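Local structure of 2',5'-phosphodiesterase 12 (Homo sapiens, 4Z0V) at residues Y151-P154 with Y155-E158; Q181-D184 with R185-S189; R310-S313 with C314-P318; T416-A420 with L421-S425. The protein belongs to the endonuclease/exonuclease/phosphatase family, pairs that domain with an E-set-like N-terminal domain, and holds a magnesium ion in this structure. One frame throughout, in Å; residues are numbered along the deposited sequence.

Overall arrangement
All four contacts are local and lie in the endonuclease/exonuclease/phosphatase part of the chain. Contact 2 is the most central and carries the metal site: Glu182 binds the magnesium ion. Contacts 1 and 4 are two loops that touch, with centres about 9 Å apart. Tyr151 OH hydrogen-bonds Leu421 O, and Tyr155 OH packs against Val424 CG1. Neither loop reaches the metal: the side chains of Pro422 and Leu157 are about 9 and 11 Å from it. Contact 3, the end of helix 295-316, is remote. Its centre is about 45 Å from that of contact 1, on the opposite side of the chain's centre, and about 29 Å from that of contact 2.

Contact 1 of 4, residues Y151-P154 with Y155-E158; sequences YCAP and YALE
The methyl of Ala153 meets the ring of Tyr155 two residues on, with CB 3.6 Å from Tyr155 CE2. It approaches the ring obliquely. Tyr155 puts its CG between the backbone N and the carbonyl carbon (chi1 74°). This folds the ring back along the chain, toward Ala153. The same ring packs edge-to-face with Tyr161, and its hydroxyl end touches Val424.

Cys152 works on the inner, buried side. Its SG stands opposite the backbone N (chi1 -177°) and reaches forward along the chain. It lies 3.9 Å from Ala156 CB and 4.1 Å from Leu157 CG.

Two backbone bonds hold this shape. Ala156 N donates to Ala153 O at 2.8 Å, and Leu157 N donates to Pro154 O at 3.1 Å. The second is the straighter, at 154°. Each donor sits well above the plane of its carbonyl, as fits the tight turning of the chain. Glu158 CG lies 3.5 Å from Pro154 O, the acceptor of the second turn.

Pro154 begins the bend. Successive i to i+3 turns, the last closed by a weak bond from Glu158 N to Tyr155 O, lead to Glu158, the N-cap residue of helix 159-172.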
loop_
_atom_site.group_PDB
_atom_site.type_symbol
_atom_site.label_atom_id
_atom_site.label_comp_id
_atom_site.label_asym_id
_atom_site.label_seq_id
_atom_site.Cartn_x
_atom_site.Cartn_y
_atom_site.Cartn_z
ATOM N N TYR A 151 -21.234 -7.612 9.836
ATOM C CA TYR A 151 -21.759 -6.255 9.943
ATOM C C TYR A 151 -21.578 -5.451 8.660
ATOM O O TYR A 151 -22.157 -4.375 8.530
ATOM C CB TYR A 151 -21.067 -5.513 11.109
ATOM C CG TYR A 151 -19.553 -5.654 11.119
ATOM C CD1 TYR A 151 -18.753 -4.895 10.268
ATOM C CD2 TYR A 151 -18.925 -6.565 11.966
ATOM C CE1 TYR A 151 -17.367 -5.040 10.258
ATOM C CE2 TYR A 151 -17.541 -6.731 11.951
ATOM C CZ TYR A 151 -16.767 -5.974 11.086
ATOM O OH TYR A 151 -15.401 -6.085 11.129
ATOM N N CYS A 152 -20.734 -5.924 7.736
ATOM C CA CYS A 152 -20.442 -5.179 6.519
ATOM C C CYS A 152 -21.428 -5.555 5.440
ATOM O O CYS A 152 -21.744 -6.721 5.298
ATOM C CB CYS A 152 -19.003 -5.444 6.075
ATOM S SG CYS A 152 -18.496 -4.499 4.618
ATOM N N ALA A 153 -21.906 -4.586 4.675
ATOM C CA ALA A 153 -22.792 -4.893 3.546
ATOM C C ALA A 153 -22.043 -5.830 2.580
ATOM O O ALA A 153 -20.921 -5.502 2.203
ATOM C CB ALA A 153 -23.192 -3.610 2.845
ATOM N N PRO A 154 -22.561 -7.034 2.253
ATOM C CA PRO A 154 -21.812 -7.940 1.371
ATOM C C PRO A 154 -21.313 -7.284 0.080
ATOM O O PRO A 154 -20.193 -7.581 -0.323
ATOM C CB PRO A 154 -22.830 -9.040 1.072
ATOM C CG PRO A 154 -23.666 -9.085 2.327
ATOM C CD PRO A 154 -23.833 -7.654 2.696
ATOM N N TYR A 155 -22.095 -6.370 -0.536
ATOM C CA TYR A 155 -21.665 -5.699 -1.769
ATOM C C TYR A 155 -20.396 -4.878 -1.516
ATOM O O TYR A 155 -19.582 -4.732 -2.427
ATOM C CB TYR A 155 -22.776 -4.815 -2.408
ATOM C CG TYR A 155 -23.083 -3.499 -1.715
ATOM C CD1 TYR A 155 -22.361 -2.346 -2.013
ATOM C CD2 TYR A 155 -24.142 -3.389 -0.820
ATOM C CE1 TYR A 155 -22.651 -1.132 -1.398
ATOM C CE2 TYR A 155 -24.473 -2.168 -0.234
ATOM C CZ TYR A 155 -23.720 -1.043 -0.522
ATOM O OH TYR A 155 -24.028 0.155 0.061
ATOM N N ALA A 156 -20.249 -4.329 -0.301
ATOM C CA ALA A 156 -19.093 -3.492 0.068
ATOM C C ALA A 156 -17.828 -4.321 0.319
ATOM O O ALA A 156 -16.767 -3.735 0.491
ATOM C CB ALA A 156 -19.412 -2.642 1.285
ATOM N N LEU A 157 -17.927 -5.661 0.372
ATOM C CA LEU A 157 -16.752 -6.543 0.544
ATOM C C LEU A 157 -16.177 -6.964 -0.784
ATOM O O LEU A 157 -15.024 -7.394 -0.860
ATOM C CB LEU A 157 -17.126 -7.826 1.312
ATOM C CG LEU A 157 -16.943 -7.814 2.799
ATOM C CD1 LEU A 157 -17.509 -9.101 3.391
ATOM C CD2 LEU A 157 -15.461 -7.635 3.180
ATOM N N GLU A 158 -17.026 -6.932 -1.821
ATOM C CA GLU A 158 -16.713 -7.314 -3.187
ATOM C C GLU A 158 -15.541 -6.518 -3.718
ATOM O O GLU A 158 -15.470 -5.315 -3.462
ATOM C CB GLU A 158 -17.946 -7.076 -4.066
ATOM C CG GLU A 158 -19.138 -7.912 -3.616
ATOM C CD GLU A 158 -19.594 -8.952 -4.614
ATOM O OE1 GLU A 158 -20.082 -8.566 -5.701
ATOM O OE2 GLU A 158 -19.493 -10.157 -4.293
#

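Contact 2 of 4, residues Q181-D184 with R185-S189; sequences QEVD and RAVFS. With MG (magnesium ion), chain B.
Val183 and Phe188 make the apolar part of this strand-to-helix corner. Val183 sets its CG1 trans to the backbone N, and that methyl lies 3.8 Å from Phe188 CB. The Phe188 ring itself leads away, to stack on Phe205 and meet Phe216.

On the other flank, Asp184 and Val187 cross obliquely. Asp184 OD1 is 3.6 Å from Val187 CG2, the valine branch that stands beside its own backbone N.

Asp184 is the N-cap residue of helix 185-198, yet its carboxylate makes no capping bond to that helix. Its CG is anti to the carbonyl carbon, beside the backbone N (chi1 -57°), and the carboxylate there faces helix 136-139. OD1 accepts from Asp136 N and OD2 from Thr137 N. The helix is instead opened by the Asp184 carbonyl, which takes Phe188 N at 3.0 Å. This bond is nearly straight (162°), and the donor is almost in line with C=O.

Glu182 keeps CG beside its backbone N and runs extended beyond it (chi2 -162°) to the magnesium ion. OE2 binds the metal at 2.0 Å, and five waters complete six ligands. OE1 accepts from one of them, water 1, at 2.7 Å. Asn132 ND2 bonds OE2 and Ala135 N bonds OE1, which should fix the carboxylate's rotation.

Glu182 and Val183 face Gly212 in a G1 beta bulge, and the chain turns a corner at Gln181 and Glu182. Strand 177-184 lies between strands 125-132 and 211-218. Helix 185-198 follows at once, with Leu192 packing on Val183 and Val187.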
loop_
_atom_site.group_PDB
_atom_site.type_symbol
_atom_site.label_atom_id
_atom_site.label_comp_id
_atom_site.label_asym_id
_atom_site.label_seq_id
_atom_site.Cartn_x
_atom_site.Cartn_y
_atom_site.Cartn_z
ATOM N N GLN A 181 0.154 -3.461 1.739
ATOM C CA GLN A 181 0.180 -4.868 2.107
ATOM C C GLN A 181 -1.134 -5.495 1.704
ATOM O O GLN A 181 -2.122 -4.782 1.486
ATOM C CB GLN A 181 0.445 -5.091 3.600
ATOM C CG GLN A 181 1.685 -4.336 4.137
ATOM C CD GLN A 181 1.375 -2.894 4.469
ATOM O OE1 GLN A 181 0.287 -2.562 4.929
ATOM N NE2 GLN A 181 2.320 -1.998 4.231
ATOM N N GLU A 182 -1.132 -6.825 1.542
ATOM C CA GLU A 182 -2.310 -7.617 1.145
ATOM C C GLU A 182 -2.821 -7.178 -0.230
ATOM O O GLU A 182 -4.036 -7.000 -0.459
ATOM C CB GLU A 182 -3.412 -7.586 2.219
ATOM C CG GLU A 182 -3.048 -8.458 3.417
ATOM C CD GLU A 182 -4.239 -8.811 4.281
ATOM O OE1 GLU A 182 -5.334 -9.028 3.722
ATOM O OE2 GLU A 182 -4.079 -8.886 5.517
ATOM N N VAL A 183 -1.874 -7.034 -1.150
ATOM C CA VAL A 183 -2.174 -6.686 -2.533
ATOM C C VAL A 183 -2.304 -7.971 -3.329
ATOM O O VAL A 183 -1.310 -8.678 -3.509
ATOM C CB VAL A 183 -1.061 -5.771 -3.136
ATOM C CG1 VAL A 183 -1.357 -5.434 -4.616
ATOM C CG2 VAL A 183 -0.874 -4.492 -2.312
ATOM N N ASP A 184 -3.471 -8.220 -3.904
ATOM C CA ASP A 184 -3.626 -9.408 -4.768
ATOM C C ASP A 184 -2.932 -9.160 -6.095
ATOM O O ASP A 184 -2.805 -8.000 -6.518
ATOM C CB ASP A 184 -5.118 -9.708 -5.031
ATOM C CG ASP A 184 -5.959 -9.909 -3.797
ATOM O OD1 ASP A 184 -6.646 -8.931 -3.372
ATOM O OD2 ASP A 184 -6.048 -11.065 -3.329
ATOM N N ARG A 185 -2.483 -10.252 -6.761
ATOM C CA ARG A 185 -1.801 -10.135 -8.048
ATOM C C ARG A 185 -2.638 -9.312 -9.050
ATOM O O ARG A 185 -2.103 -8.364 -9.628
ATOM C CB ARG A 185 -1.432 -11.515 -8.644
ATOM C CG ARG A 185 -0.700 -11.386 -9.987
ATOM C CD ARG A 185 -0.317 -12.712 -10.637
ATOM N NE ARG A 185 0.738 -13.439 -9.919
ATOM C CZ ARG A 185 2.026 -13.107 -9.914
ATOM N NH1 ARG A 185 2.444 -12.024 -10.558
ATOM N NH2 ARG A 185 2.901 -13.837 -9.242
ATOM N N ALA A 186 -3.938 -9.629 -9.253
ATOM C CA ALA A 186 -4.795 -8.891 -10.200
ATOM C C ALA A 186 -5.089 -7.474 -9.718
ATOM O O ALA A 186 -5.279 -6.594 -10.548
ATOM C CB ALA A 186 -6.112 -9.637 -10.436
ATOM N N VAL A 187 -5.075 -7.242 -8.394
ATOM C CA VAL A 187 -5.311 -5.880 -7.870
ATOM C C VAL A 187 -4.128 -4.994 -8.281
ATOM O O VAL A 187 -4.343 -3.864 -8.735
ATOM C CB VAL A 187 -5.548 -5.908 -6.344
ATOM C CG1 VAL A 187 -5.480 -4.493 -5.737
ATOM C CG2 VAL A 187 -6.906 -6.567 -6.058
ATOM N N PHE A 188 -2.892 -5.509 -8.154
ATOM C CA PHE A 188 -1.708 -4.751 -8.564
ATOM C C PHE A 188 -1.789 -4.382 -10.037
ATOM O O PHE A 188 -1.676 -3.214 -10.367
ATOM C CB PHE A 188 -0.413 -5.545 -8.297
ATOM C CG PHE A 188 0.828 -4.770 -8.675
ATOM C CD1 PHE A 188 1.295 -3.737 -7.872
ATOM C CD2 PHE A 188 1.506 -5.044 -9.857
ATOM C CE1 PHE A 188 2.415 -2.991 -8.246
ATOM C CE2 PHE A 188 2.622 -4.287 -10.234
ATOM C CZ PHE A 188 3.072 -3.270 -9.426
ATOM N N SER A 189 -2.006 -5.368 -10.925
ATOM C CA SER A 189 -1.950 -5.092 -12.354
ATOM C C SER A 189 -3.185 -4.389 -12.930
ATOM O O SER A 189 -3.016 -3.607 -13.874
ATOM C CB SER A 189 -1.692 -6.393 -13.122
ATOM O OG SER A 189 -2.714 -7.330 -12.829
HETATM MG MG MG B . -5.513 -8.916 6.930
HETATM O O HOH W 1 -6.716 -10.153 5.731
HETATM O O HOH W 2 -4.779 -10.767 7.679
HETATM O O HOH W 3 -4.443 -8.019 8.392
HETATM O O HOH W 4 -7.105 -8.972 8.363
HETATM O O HOH W 5 -6.247 -7.073 6.205
#

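Contact 3 of 4, residues R310-S313 with C314-P318; sequences RHVS and CDLYP
His311 and Asp315 are joined one helical turn apart by a nearly straight bond, ND1 to OD2, at 3.2 Å and 161°. OD2 lies close to the imidazole plane and uses its anti lone pair. Ring and carboxylate stand almost perpendicular, 81° apart.

Arg310 makes a second i to i+4 link, to Cys314. Its chain bends twice, at chi2 and chi3, which brings NH1 within 3.3 Å of SG, in the guanidinium plane. The guanidinium also forms a cation-pi pair with Phe369.

In the backbone the helix widens. Leu316 N to His311 O (2.9 Å) and Tyr317 N to Val312 O (3.0 Å) are i to i+5 bonds, the wider pi-type turn. Asp315 N makes the ordinary i to i+4 bond to His311 O, from above the carbonyl plane.

Packing completes the turn. Leu316 CD2 comes obliquely to the imidazole, 3.6 Å from NE2, while its CD1 lies 4.2 Å from Val312 CG2. The Tyr317 ring presents its edge to Val312 O.

This is the C-terminal end of helix 295-316, which links strands 280-287 and 322-327 in a beta-alpha-beta unit. Val312 and Tyr317 pack on strands 222-231 and 265-273, and Tyr317 OH bonds Ser226 OG.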
loop_
_atom_site.group_PDB
_atom_site.type_symbol
_atom_site.label_atom_id
_atom_site.label_comp_id
_atom_site.label_asym_id
_atom_site.label_seq_id
_atom_site.Cartn_x
_atom_site.Cartn_y
_atom_site.Cartn_z
ATOM N N ARG A 310 20.155 -2.606 7.145
ATOM C CA ARG A 310 21.464 -2.035 7.487
ATOM C C ARG A 310 22.468 -2.383 6.373
ATOM O O ARG A 310 23.223 -1.525 5.931
ATOM C CB ARG A 310 21.929 -2.570 8.876
ATOM C CG ARG A 310 23.332 -2.128 9.357
ATOM C CD ARG A 310 23.511 -0.633 9.552
ATOM N NE ARG A 310 22.777 -0.139 10.719
ATOM C CZ ARG A 310 22.543 1.144 10.975
ATOM N NH1 ARG A 310 22.972 2.085 10.140
ATOM N NH2 ARG A 310 21.849 1.495 12.046
ATOM N N HIS A 311 22.425 -3.620 5.888
ATOM C CA HIS A 311 23.315 -4.058 4.812
ATOM C C HIS A 311 23.058 -3.250 3.554
ATOM O O HIS A 311 23.997 -2.754 2.935
ATOM C CB HIS A 311 23.113 -5.554 4.518
ATOM C CG HIS A 311 23.877 -6.047 3.333
ATOM N ND1 HIS A 311 25.256 -6.085 3.331
ATOM C CD2 HIS A 311 23.424 -6.541 2.156
ATOM C CE1 HIS A 311 25.602 -6.590 2.155
ATOM N NE2 HIS A 311 24.531 -6.891 1.421
ATOM N N VAL A 312 21.784 -3.155 3.141
ATOM C CA VAL A 312 21.463 -2.414 1.925
ATOM C C VAL A 312 21.850 -0.941 2.043
ATOM O O VAL A 312 22.445 -0.382 1.111
ATOM C CB VAL A 312 19.954 -2.554 1.597
ATOM C CG1 VAL A 312 19.535 -1.609 0.463
ATOM C CG2 VAL A 312 19.615 -3.999 1.245
ATOM N N SER A 313 21.455 -0.305 3.150
ATOM C CA SER A 313 21.602 1.133 3.305
ATOM C C SER A 313 22.994 1.607 3.694
ATOM O O SER A 313 23.276 2.774 3.443
ATOM C CB SER A 313 20.582 1.693 4.300
ATOM O OG SER A 313 20.813 1.245 5.631
ATOM N N CYS A 314 23.836 0.754 4.278
ATOM C CA CYS A 314 25.156 1.150 4.781
ATOM C C CYS A 314 26.320 0.376 4.175
ATOM O O CYS A 314 27.447 0.832 4.272
ATOM C CB CYS A 314 25.170 1.042 6.299
ATOM S SG CYS A 314 24.097 2.247 7.095
ATOM N N ASP A 315 26.059 -0.773 3.579
ATOM C CA ASP A 315 27.094 -1.607 2.959
ATOM C C ASP A 315 26.981 -1.527 1.444
ATOM O O ASP A 315 27.950 -1.118 0.800
ATOM C CB ASP A 315 27.002 -3.067 3.450
ATOM C CG ASP A 315 27.370 -3.317 4.903
ATOM O OD1 ASP A 315 27.919 -2.398 5.547
ATOM O OD2 ASP A 315 27.152 -4.455 5.384
ATOM N N LEU A 316 25.804 -1.883 0.865
ATOM C CA LEU A 316 25.583 -1.824 -0.588
ATOM C C LEU A 316 25.643 -0.384 -1.038
ATOM O O LEU A 316 26.305 -0.079 -2.014
ATOM C CB LEU A 316 24.254 -2.484 -1.018
ATOM C CG LEU A 316 24.122 -3.995 -0.754
ATOM C CD1 LEU A 316 22.826 -4.557 -1.381
ATOM C CD2 LEU A 316 25.330 -4.781 -1.327
ATOM N N TYR A 317 24.967 0.506 -0.308
ATOM C CA TYR A 317 25.014 1.952 -0.542
ATOM C C TYR A 317 25.821 2.563 0.602
ATOM O O TYR A 317 25.770 2.050 1.720
ATOM C CB TYR A 317 23.619 2.563 -0.620
ATOM C CG TYR A 317 22.922 2.263 -1.927
ATOM C CD1 TYR A 317 23.046 3.124 -3.018
ATOM C CD2 TYR A 317 22.162 1.105 -2.083
ATOM C CE1 TYR A 317 22.407 2.851 -4.234
ATOM C CE2 TYR A 317 21.532 0.812 -3.296
ATOM C CZ TYR A 317 21.676 1.680 -4.371
ATOM O OH TYR A 317 21.007 1.423 -5.528
ATOM N N PRO A 318 26.492 3.695 0.373
ATOM C CA PRO A 318 27.376 4.243 1.413
ATOM C C PRO A 318 26.666 5.170 2.417
ATOM O O PRO A 318 27.110 6.296 2.659
ATOM C CB PRO A 318 28.440 4.974 0.581
ATOM C CG PRO A 318 27.660 5.510 -0.567
ATOM C CD PRO A 318 26.705 4.380 -0.918
#

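Contact 4 of 4, residues T416-A420 with L421-S425; sequences TTHQA and LPSVS
His418 meets Val424 because its first torsion, -52°, sets CG beside its own backbone N and swings the imidazole across the loop. Val424 answers with CG2, the branch held between its backbone N and carbonyl carbon. That methyl sits over one face of the ring, 3.7 Å from the centroid and 24° off the normal, in a CH-pi contact. It is shifted toward the rim, with NE2 the nearest ring atom at 3.4 Å. Thr417 CG2 covers the opposite face, so the imidazole is sandwiched between two methyls.

Ser423 places OG in the crowded position of its own side chain (chi1 74°). There it accepts from Ser425 N at 3.0 Å, forming an ST turn. Its CB rests 3.9 Å from His418 CB.

Water carries the polar links across the loop. Water 7 lies in the ring plane at the edge, 2.8 Å from His418 NE2, and donates to Ser425 OG at 2.9 Å. Ser425 is modelled in two conformers, so this bridge is doubtful; its OG also bonds Thr107 O. Water 6 lies between the carbonyls His418 O and Pro422 O, at 2.9 and 2.8 Å.

No direct hydrogen bond joins residues 416-420 to 421-425. Between the two halves the link is methyl-ring contact and water; bonds to Tyr151 and Tyr383 also fix the loop. Water 6 has more acceptors in reach than protons to give, so its bonds probably share them. The bridge at NE2 could suit more than one imidazole tautomer, since its direction is undecided.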
loop_
_atom_site.group_PDB
_atom_site.type_symbol
_atom_site.label_atom_id
_atom_site.label_comp_id
_atom_site.label_asym_id
_atom_site.label_seq_id
_atom_site.Cartn_x
_atom_site.Cartn_y
_atom_site.Cartn_z
ATOM N N THR A 416 -17.126 3.571 13.489
ATOM C CA THR A 416 -18.173 2.708 14.051
ATOM C C THR A 416 -19.588 2.936 13.485
ATOM O O THR A 416 -20.539 2.339 14.013
ATOM C CB THR A 416 -18.202 2.835 15.584
ATOM O OG1 THR A 416 -18.470 4.203 15.929
ATOM C CG2 THR A 416 -16.884 2.376 16.229
ATOM N N THR A 417 -19.738 3.732 12.409
ATOM C CA THR A 417 -21.057 4.003 11.789
ATOM C C THR A 417 -21.721 2.686 11.363
ATOM O O THR A 417 -22.930 2.504 11.553
ATOM C CB THR A 417 -20.914 4.997 10.603
ATOM O OG1 THR A 417 -20.338 6.205 11.080
ATOM C CG2 THR A 417 -22.249 5.340 9.936
ATOM N N HIS A 418 -20.927 1.748 10.838
ATOM C CA HIS A 418 -21.453 0.458 10.403
ATOM C C HIS A 418 -20.788 -0.664 11.223
ATOM O O HIS A 418 -20.359 -1.696 10.701
ATOM C CB HIS A 418 -21.247 0.322 8.878
ATOM C CG HIS A 418 -21.782 1.495 8.116
ATOM N ND1 HIS A 418 -23.135 1.619 7.833
ATOM C CD2 HIS A 418 -21.132 2.571 7.610
ATOM C CE1 HIS A 418 -23.262 2.758 7.175
ATOM N NE2 HIS A 418 -22.088 3.368 7.017
ATOM N N GLN A 419 -20.754 -0.433 12.554
ATOM C CA GLN A 419 -20.192 -1.236 13.635
ATOM C C GLN A 419 -18.656 -1.235 13.598
ATOM O O GLN A 419 -18.022 -0.801 14.550
ATOM C CB GLN A 419 -20.736 -2.679 13.679
ATOM C CG GLN A 419 -20.198 -3.421 14.909
ATOM C CD GLN A 419 -20.470 -4.890 14.919
ATOM O OE1 GLN A 419 -21.535 -5.352 14.516
ATOM N NE2 GLN A 419 -19.523 -5.648 15.450
ATOM N N ALA A 420 -18.063 -1.743 12.517
ATOM C CA ALA A 420 -16.610 -1.817 12.419
ATOM C C ALA A 420 -16.216 -1.811 10.956
ATOM O O ALA A 420 -17.029 -1.421 10.091
ATOM C CB ALA A 420 -16.096 -3.073 13.134
ATOM N N LEU A 421 -14.980 -2.242 10.672
ATOM C CA LEU A 421 -14.452 -2.195 9.306
ATOM C C LEU A 421 -14.261 -3.598 8.711
ATOM O O LEU A 421 -14.048 -4.560 9.444
ATOM C CB LEU A 421 -13.102 -1.447 9.317
ATOM C CG LEU A 421 -13.081 -0.059 10.011
ATOM C CD1 LEU A 421 -11.679 0.491 10.051
ATOM C CD2 LEU A 421 -14.047 0.914 9.364
ATOM N N PRO A 422 -14.266 -3.749 7.384
ATOM C CA PRO A 422 -14.571 -2.729 6.366
ATOM C C PRO A 422 -16.050 -2.362 6.403
ATOM O O PRO A 422 -16.819 -2.966 7.157
ATOM C CB PRO A 422 -14.168 -3.412 5.057
ATOM C CG PRO A 422 -14.339 -4.869 5.318
ATOM C CD PRO A 422 -14.044 -5.077 6.778
ATOM N N SER A 423 -16.429 -1.351 5.615
ATOM C CA SER A 423 -17.805 -0.892 5.531
ATOM C C SER A 423 -18.082 -0.330 4.151
ATOM O O SER A 423 -17.167 -0.181 3.311
ATOM C CB SER A 423 -18.061 0.174 6.591
ATOM O OG SER A 423 -17.441 1.391 6.203
ATOM N N VAL A 424 -19.325 0.127 3.959
ATOM C CA VAL A 424 -19.687 0.818 2.723
ATOM C C VAL A 424 -18.851 2.120 2.549
ATOM O O VAL A 424 -18.745 2.613 1.436
ATOM C CB VAL A 424 -21.212 1.145 2.704
ATOM C CG1 VAL A 424 -22.042 -0.135 2.676
ATOM C CG2 VAL A 424 -21.616 2.022 3.895
ATOM N N SER A 425 -18.243 2.650 3.637
ATOM C CA SER A 425 -17.508 3.899 3.597
ATOM C C SER A 425 -15.997 3.719 3.783
ATOM O O SER A 425 -15.269 4.701 3.768
ATOM C CB SER A 425 -18.049 4.833 4.680
ATOM O OG SER A 425 -19.425 5.089 4.447
HETATM O O HOH W 6 -19.431 -2.360 8.057
HETATM O O HOH W 7 -21.736 5.887 5.912
#